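Local coordinates for protein phosphoribosylformylglycinamidine synthase 2 (Thermus thermophilus, PDB 3VIU) that belongs to the PurM-like AIR synthase-related family, carries two copies of its two-domain unit, and holds adenosine-5'-diphosphate and a magnesium ion, at residues T664-K667 against T668-Q671; A601-E604 against A605-L609; L630-M633 against T634-Y637. All coordinates share one frame; numbering follows the deposited sequence.

Contact 1. Residues T664-K667 against T668-Q671; sequences TVEK and TRLQ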
loop_
_atom_site.group_PDB
_atom_site.type_symbol
_atom_site.label_atom_id
_atom_site.label_comp_id
_atom_site.label_asym_id
_atom_site.label_seq_id
_atom_site.Cartn_x
_atom_site.Cartn_y
_atom_site.Cartn_z
ATOM N N THR A 664 15.077 -2.467 24.453
ATOM C CA THR A 664 15.494 -2.352 25.838
ATOM C C THR A 664 14.940 -3.488 26.689
ATOM O O THR A 664 13.864 -4.027 26.411
ATOM C CB THR A 664 15.033 -1.023 26.438
ATOM O OG1 THR A 664 13.636 -1.090 26.719
ATOM C CG2 THR A 664 15.283 0.115 25.463
ATOM N N VAL A 665 15.684 -3.850 27.726
ATOM C CA VAL A 665 15.283 -4.922 28.632
ATOM C C VAL A 665 15.389 -4.392 30.044
ATOM O O VAL A 665 16.104 -3.422 30.298
ATOM C CB VAL A 665 16.226 -6.154 28.526
ATOM C CG1 VAL A 665 16.203 -6.708 27.129
ATOM C CG2 VAL A 665 17.642 -5.762 28.899
ATOM N N GLU A 666 14.676 -5.013 30.971
ATOM C CA GLU A 666 14.783 -4.573 32.345
ATOM C C GLU A 666 16.108 -5.160 32.822
ATOM O O GLU A 666 16.465 -6.282 32.474
ATOM C CB GLU A 666 13.603 -5.084 33.177
ATOM C CG GLU A 666 13.568 -4.564 34.613
ATOM C CD GLU A 666 14.429 -5.391 35.567
ATOM O OE1 GLU A 666 14.619 -4.959 36.728
ATOM O OE2 GLU A 666 14.907 -6.476 35.161
ATOM N N LYS A 667 16.841 -4.354 33.577
ATOM C CA LYS A 667 18.146 -4.677 34.148
ATOM C C LYS A 667 18.403 -6.159 34.467
ATOM O O LYS A 667 19.362 -6.759 33.974
ATOM C CB LYS A 667 18.299 -3.839 35.414
ATOM C CG LYS A 667 19.698 -3.500 35.840
ATOM C CD LYS A 667 19.650 -2.246 36.712
ATOM C CE LYS A 667 18.587 -2.369 37.806
ATOM N NZ LYS A 667 18.346 -1.086 38.530
ATOM N N THR A 668 17.540 -6.744 35.288
ATOM C CA THR A 668 17.698 -8.138 35.689
ATOM C C THR A 668 17.276 -9.167 34.631
ATOM O O THR A 668 17.117 -10.352 34.937
ATOM C CB THR A 668 16.925 -8.414 37.013
ATOM O OG1 THR A 668 15.513 -8.277 36.797
ATOM C CG2 THR A 668 17.348 -7.422 38.085
ATOM N N ARG A 669 17.118 -8.729 33.386
ATOM C CA ARG A 669 16.713 -9.640 32.319
ATOM C C ARG A 669 17.724 -9.657 31.184
ATOM O O ARG A 669 17.578 -10.405 30.216
ATOM C CB ARG A 669 15.346 -9.227 31.782
ATOM C CG ARG A 669 14.258 -9.277 32.829
ATOM C CD ARG A 669 13.747 -10.685 33.003
ATOM N NE ARG A 669 12.469 -10.857 32.318
ATOM C CZ ARG A 669 11.989 -12.029 31.924
ATOM N NH1 ARG A 669 12.685 -13.139 32.139
ATOM N NH2 ARG A 669 10.808 -12.092 31.322
ATOM N N LEU A 670 18.756 -8.834 31.326
ATOM C CA LEU A 670 19.806 -8.710 30.323
ATOM C C LEU A 670 20.435 -10.025 29.864
ATOM O O LEU A 670 20.595 -10.254 28.662
ATOM C CB LEU A 670 20.901 -7.776 30.840
ATOM C CG LEU A 670 22.069 -7.508 29.893
ATOM C CD1 LEU A 670 21.545 -6.978 28.548
ATOM C CD2 LEU A 670 23.019 -6.506 30.543
ATOM N N GLN A 671 20.782 -10.887 30.812
ATOM C CA GLN A 671 21.416 -12.159 30.477
ATOM C C GLN A 671 20.566 -13.100 29.625
ATOM O O GLN A 671 21.094 -13.753 28.721
ATOM C CB GLN A 671 21.850 -12.901 31.743
ATOM C CG GLN A 671 22.703 -14.123 31.424
ATOM C CD GLN A 671 22.931 -15.030 32.620
ATOM O OE1 GLN A 671 23.786 -15.916 32.580
ATOM N NE2 GLN A 671 22.162 -14.820 33.685
#

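Contact 2. Residues A601-E604 against A605-L609; sequences AVQE and AIRDL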
loop_
_atom_site.group_PDB
_atom_site.type_symbol
_atom_site.label_atom_id
_atom_site.label_comp_id
_atom_site.label_asym_id
_atom_site.label_seq_id
_atom_site.Cartn_x
_atom_site.Cartn_y
_atom_site.Cartn_z
ATOM N N ALA A 601 16.353 -13.996 10.475
ATOM C CA ALA A 601 16.765 -14.382 11.816
ATOM C C ALA A 601 16.556 -13.237 12.812
ATOM O O ALA A 601 16.166 -13.468 13.955
ATOM C CB ALA A 601 18.228 -14.821 11.806
ATOM N N VAL A 602 16.812 -12.006 12.379
ATOM C CA VAL A 602 16.630 -10.852 13.253
ATOM C C VAL A 602 15.144 -10.635 13.552
ATOM O O VAL A 602 14.772 -10.345 14.694
ATOM C CB VAL A 602 17.213 -9.552 12.617
ATOM C CG1 VAL A 602 16.823 -8.342 13.449
ATOM C CG2 VAL A 602 18.735 -9.640 12.537
ATOM N N GLN A 603 14.300 -10.779 12.528
ATOM C CA GLN A 603 12.859 -10.596 12.695
ATOM C C GLN A 603 12.278 -11.618 13.671
ATOM O O GLN A 603 11.397 -11.301 14.469
ATOM C CB GLN A 603 12.128 -10.701 11.348
ATOM C CG GLN A 603 12.533 -9.652 10.319
ATOM C CD GLN A 603 11.441 -9.345 9.298
ATOM O OE1 GLN A 603 11.674 -8.628 8.333
ATOM N NE2 GLN A 603 10.246 -9.879 9.517
ATOM N N GLU A 604 12.772 -12.848 13.605
ATOM C CA GLU A 604 12.292 -13.885 14.502
ATOM C C GLU A 604 12.891 -13.690 15.880
ATOM O O GLU A 604 12.257 -14.006 16.887
ATOM C CB GLU A 604 12.636 -15.269 13.959
ATOM C CG GLU A 604 11.823 -15.618 12.727
ATOM C CD GLU A 604 12.312 -16.865 12.023
ATOM O OE1 GLU A 604 11.774 -17.181 10.935
ATOM O OE2 GLU A 604 13.229 -17.523 12.558
ATOM N N ALA A 605 14.108 -13.159 15.932
ATOM C CA ALA A 605 14.738 -12.923 17.220
ATOM C C ALA A 605 13.973 -11.833 17.969
ATOM O O ALA A 605 13.706 -11.963 19.167
ATOM C CB ALA A 605 16.184 -12.512 17.035
ATOM N N ILE A 606 13.597 -10.766 17.267
ATOM C CA ILE A 606 12.882 -9.686 17.932
ATOM C C ILE A 606 11.465 -10.086 18.341
ATOM O O ILE A 606 10.986 -9.677 19.398
ATOM C CB ILE A 606 12.859 -8.380 17.074
ATOM C CG1 ILE A 606 12.373 -7.215 17.933
ATOM C CG2 ILE A 606 11.937 -8.534 15.870
ATOM C CD1 ILE A 606 13.069 -7.105 19.265
ATOM N N ARG A 607 10.793 -10.890 17.523
ATOM C CA ARG A 607 9.450 -11.323 17.891
ATOM C C ARG A 607 9.521 -12.236 19.125
ATOM O O ARG A 607 8.708 -12.104 20.041
ATOM C CB ARG A 607 8.753 -12.053 16.729
ATOM C CG ARG A 607 8.464 -11.158 15.521
ATOM C CD ARG A 607 7.414 -11.767 14.576
ATOM N NE ARG A 607 7.797 -13.085 14.066
ATOM C CZ ARG A 607 8.503 -13.297 12.960
ATOM N NH1 ARG A 607 8.917 -12.275 12.216
ATOM N NH2 ARG A 607 8.805 -14.537 12.603
ATOM N N ASP A 608 10.494 -13.146 19.155
ATOM C CA ASP A 608 10.652 -14.048 20.296
ATOM C C ASP A 608 10.875 -13.249 21.563
ATOM O O ASP A 608 10.215 -13.467 22.583
ATOM C CB ASP A 608 11.839 -14.989 20.102
ATOM C CG ASP A 608 11.543 -16.094 19.126
ATOM O OD1 ASP A 608 10.347 -16.418 18.938
ATOM O OD2 ASP A 608 12.500 -16.652 18.548
ATOM N N LEU A 609 11.828 -12.329 21.474
ATOM C CA LEU A 609 12.194 -11.453 22.569
ATOM C C LEU A 609 10.962 -10.769 23.162
ATOM O O LEU A 609 10.809 -10.686 24.382
ATOM C CB LEU A 609 13.190 -10.414 22.045
ATOM C CG LEU A 609 14.567 -10.234 22.693
ATOM C CD1 LEU A 609 15.115 -11.542 23.227
ATOM C CD2 LEU A 609 15.500 -9.636 21.660
HETATM O O HOH W 1 9.549 -16.175 10.304
#

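Contact 3. Residues L630-M633 against T634-Y637; sequences LAEM and TFPY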
loop_
_atom_site.group_PDB
_atom_site.type_symbol
_atom_site.label_atom_id
_atom_site.label_comp_id
_atom_site.label_asym_id
_atom_site.label_seq_id
_atom_site.Cartn_x
_atom_site.Cartn_y
_atom_site.Cartn_z
ATOM N N LEU A 630 17.966 6.367 17.258
ATOM C CA LEU A 630 18.093 6.658 18.677
ATOM C C LEU A 630 17.273 7.891 19.069
ATOM O O LEU A 630 16.532 7.862 20.055
ATOM C CB LEU A 630 19.568 6.875 19.005
ATOM C CG LEU A 630 20.286 6.019 20.053
ATOM C CD1 LEU A 630 19.736 4.611 20.130
ATOM C CD2 LEU A 630 21.751 5.995 19.684
ATOM N N ALA A 631 17.382 8.966 18.292
ATOM C CA ALA A 631 16.641 10.185 18.607
ATOM C C ALA A 631 15.124 9.994 18.528
ATOM O O ALA A 631 14.377 10.553 19.331
ATOM C CB ALA A 631 17.080 11.323 17.683
ATOM N N GLU A 632 14.670 9.206 17.558
ATOM C CA GLU A 632 13.240 8.958 17.398
ATOM C C GLU A 632 12.637 8.260 18.606
ATOM O O GLU A 632 11.446 8.397 18.874
ATOM C CB GLU A 632 12.975 8.122 16.137
ATOM C CG GLU A 632 13.237 8.879 14.838
ATOM C CD GLU A 632 12.984 8.043 13.598
ATOM O OE1 GLU A 632 12.370 8.571 12.641
ATOM O OE2 GLU A 632 13.406 6.867 13.572
HETATM N N MSE A 633 13.458 7.525 19.347
HETATM C CA MSE A 633 12.955 6.794 20.501
HETATM C C MSE A 633 12.756 7.653 21.738
HETATM O O MSE A 633 12.056 7.260 22.664
HETATM C CB MSE A 633 13.877 5.617 20.817
HETATM C CG MSE A 633 13.934 4.588 19.701
HETATM SE SE MSE A 633 15.257 3.201 20.010
HETATM C CE MSE A 633 14.161 1.896 20.935
ATOM N N THR A 634 13.356 8.834 21.742
ATOM C CA THR A 634 13.239 9.743 22.874
ATOM C C THR A 634 12.025 10.680 22.754
ATOM O O THR A 634 11.583 11.271 23.742
ATOM C CB THR A 634 14.486 10.611 22.985
ATOM O OG1 THR A 634 14.461 11.598 21.952
ATOM C CG2 THR A 634 15.743 9.768 22.821
ATOM N N PHE A 635 11.483 10.809 21.546
ATOM C CA PHE A 635 10.343 11.698 21.310
ATOM C C PHE A 635 8.992 11.339 21.955
ATOM O O PHE A 635 8.343 12.194 22.567
ATOM C CB PHE A 635 10.110 11.870 19.803
ATOM C CG PHE A 635 11.288 12.430 19.057
ATOM C CD1 PHE A 635 12.188 13.294 19.682
ATOM C CD2 PHE A 635 11.468 12.137 17.708
ATOM C CE1 PHE A 635 13.250 13.861 18.973
ATOM C CE2 PHE A 635 12.527 12.698 16.986
ATOM C CZ PHE A 635 13.418 13.562 17.619
ATOM N N PRO A 636 8.545 10.079 21.822
ATOM C CA PRO A 636 7.258 9.682 22.401
ATOM C C PRO A 636 6.991 9.987 23.876
ATOM O O PRO A 636 5.900 10.447 24.214
ATOM C CB PRO A 636 7.187 8.187 22.086
ATOM C CG PRO A 636 7.921 8.094 20.788
ATOM C CD PRO A 636 9.137 8.959 21.071
ATOM N N TYR A 637 7.969 9.743 24.744
ATOM C CA TYR A 637 7.791 9.983 26.178
ATOM C C TYR A 637 8.774 10.966 26.788
ATOM O O TYR A 637 8.730 11.214 27.988
ATOM C CB TYR A 637 7.890 8.665 26.937
ATOM C CG TYR A 637 6.815 7.676 26.568
ATOM C CD1 TYR A 637 5.544 7.756 27.139
ATOM C CD2 TYR A 637 7.060 6.672 25.629
ATOM C CE1 TYR A 637 4.541 6.861 26.788
ATOM C CE2 TYR A 637 6.066 5.776 25.267
ATOM C CZ TYR A 637 4.808 5.872 25.852
ATOM O OH TYR A 637 3.820 4.977 25.511
HETATM O O HOH W 2 10.523 8.261 24.736
#

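Contact 1. Residues T664-K667 against T668-Q671
The turn that carries the chain from strand 661-665 into helix 670-679 is held together by Glu666 and the residues just after it. The carboxylate of Glu666 folds over Thr668: OE2 accepts the hydroxyl OG1 of Thr668 at 2.5 Å, on the syn side and 20° out of the carboxylate plane. The same oxygen takes a weak, bent bond from the backbone N of Thr668, 2.6 Å from Glu666 OE2, so one carboxylate oxygen spans both the hydroxyl and the amide of a single residue. A bend at chi2 (-85°) turns the Glu666 chain back over the turn and lets the carboxylate arrive there. The backbone closes the turn with Arg669 N donating to Glu666 O at 2.7 Å, followed by a long, weak bond of 3.4 Å from Leu670 N to Lys667 O. Arg669 stands at the N-cap position, its CG 3.7 Å from Glu666 OE2, while its guanidinium leads away to a salt bridge with Glu672 in the helix. On the sheet side, the methyl CG2 of Val665 lies 3.9 Å from Leu670 CA and 4.1 Å from Leu670 CD1, and both side chains rest on Val563 of neighbouring strand 563-567. With Glu666 and Thr668 facing solvent, this is a strand-to-helix turn at the surface of the alpha/beta C-terminal domain of the AIR synthase-related fold.

Contact 2. Residues A601-E604 against A605-L609
Arg607 bends back over the preceding turn of helix 596-611, so that its chain and guanidinium lie over the carbonyl of Gln603. The tight part of the contact gathers round that carbonyl: Gln603 O accepts the Arg607 backbone N at 3.1 Å, and both CG of Arg607 and the methyl CG2 of Ile606 crowd Gln603 O at 3.1 Å. Close by, Ala605 CB lies 3.2 Å from Ala601 O. The loose side is confined to the charged ends of Glu604 and Arg607. A turn at chi3 (-58°) brings NH2 of Arg607 to 3.2 Å from Glu604 CG, with the planes of guanidinium and carboxylate turned 70° against each other. The charges do not meet directly: a water in the guanidinium plane donates a hydrogen bond to Glu604 OE1 at 2.5 Å and accepts one from Arg607 NH2 at 2.9 Å. Glu604 OE1 also forms a salt bridge with Lys600, and the other terminal nitrogen of Arg607, NH1, bonds Ser474. Backbone bonds from N of residue i+4 to O of residue i make the alpha helix; Val602 and Ile606 packed on Val661 of strand 661-665, with charged groups on another side, make it an amphipathic helix laid against a beta sheet.

Contact 3. Residues L630-M633 against T634-Y637
Ala631 O is gripped twice by Thr634, near the end of helix 625-634. The hydroxyl OG1 of Thr634 donates at 2.8 Å to Ala631 O and lies only 16° off the carbonyl plane, whereas the Thr634 backbone N, 3.1 Å from Ala631 O, approaches from above that plane. A chi1 of 74° tucks OG1 back over the backbone, toward the preceding turn. The same carbonyl also meets the ring of Phe635: Ala631 O stands 3.3 Å above the ring plane, over its centre, and ring atom CZ is 4.3 Å from Ala631 CB. Here the helix gives way to the loop before strand 641-644, within the C-terminal domain of an AIR synthase-related unit. Pro636, which has no amide hydrogen to offer, places its CD 3.2 Å from Glu632 O. Further on, a water takes over the linkage between the backbones, giving a hydrogen bond to Met633 O at 2.8 Å and accepting one from Tyr637 N. Phe635 is stacked with Trp715 of helix 708-723, and selenomethionine Met633 packs on Leu662 of strand 661-665.

Along the chain the order is contact 2, contact 3, contact 1, and all three belong to the second AIR synthase-related C-terminal domain. Their centres lie about 16 Å (contacts 1 and 2), 20 Å (1 and 3) and 22 Å (2 and 3) apart, and none touches another. Strand 661-665 links them: contact 1 follows from its C-terminal end, while helices 596-611 and 625-634, which carry contacts 2 and 3, both rest side chains on it. The magnesium ion is bound by Asp430, Asn472 and Asp620. Gln603 of contact 2 touches helix 458-475, which carries Asn472, and Glu632 of contact 3, its side chain about 6 Å from the ion, touches strand 618-620, which carries Asp620.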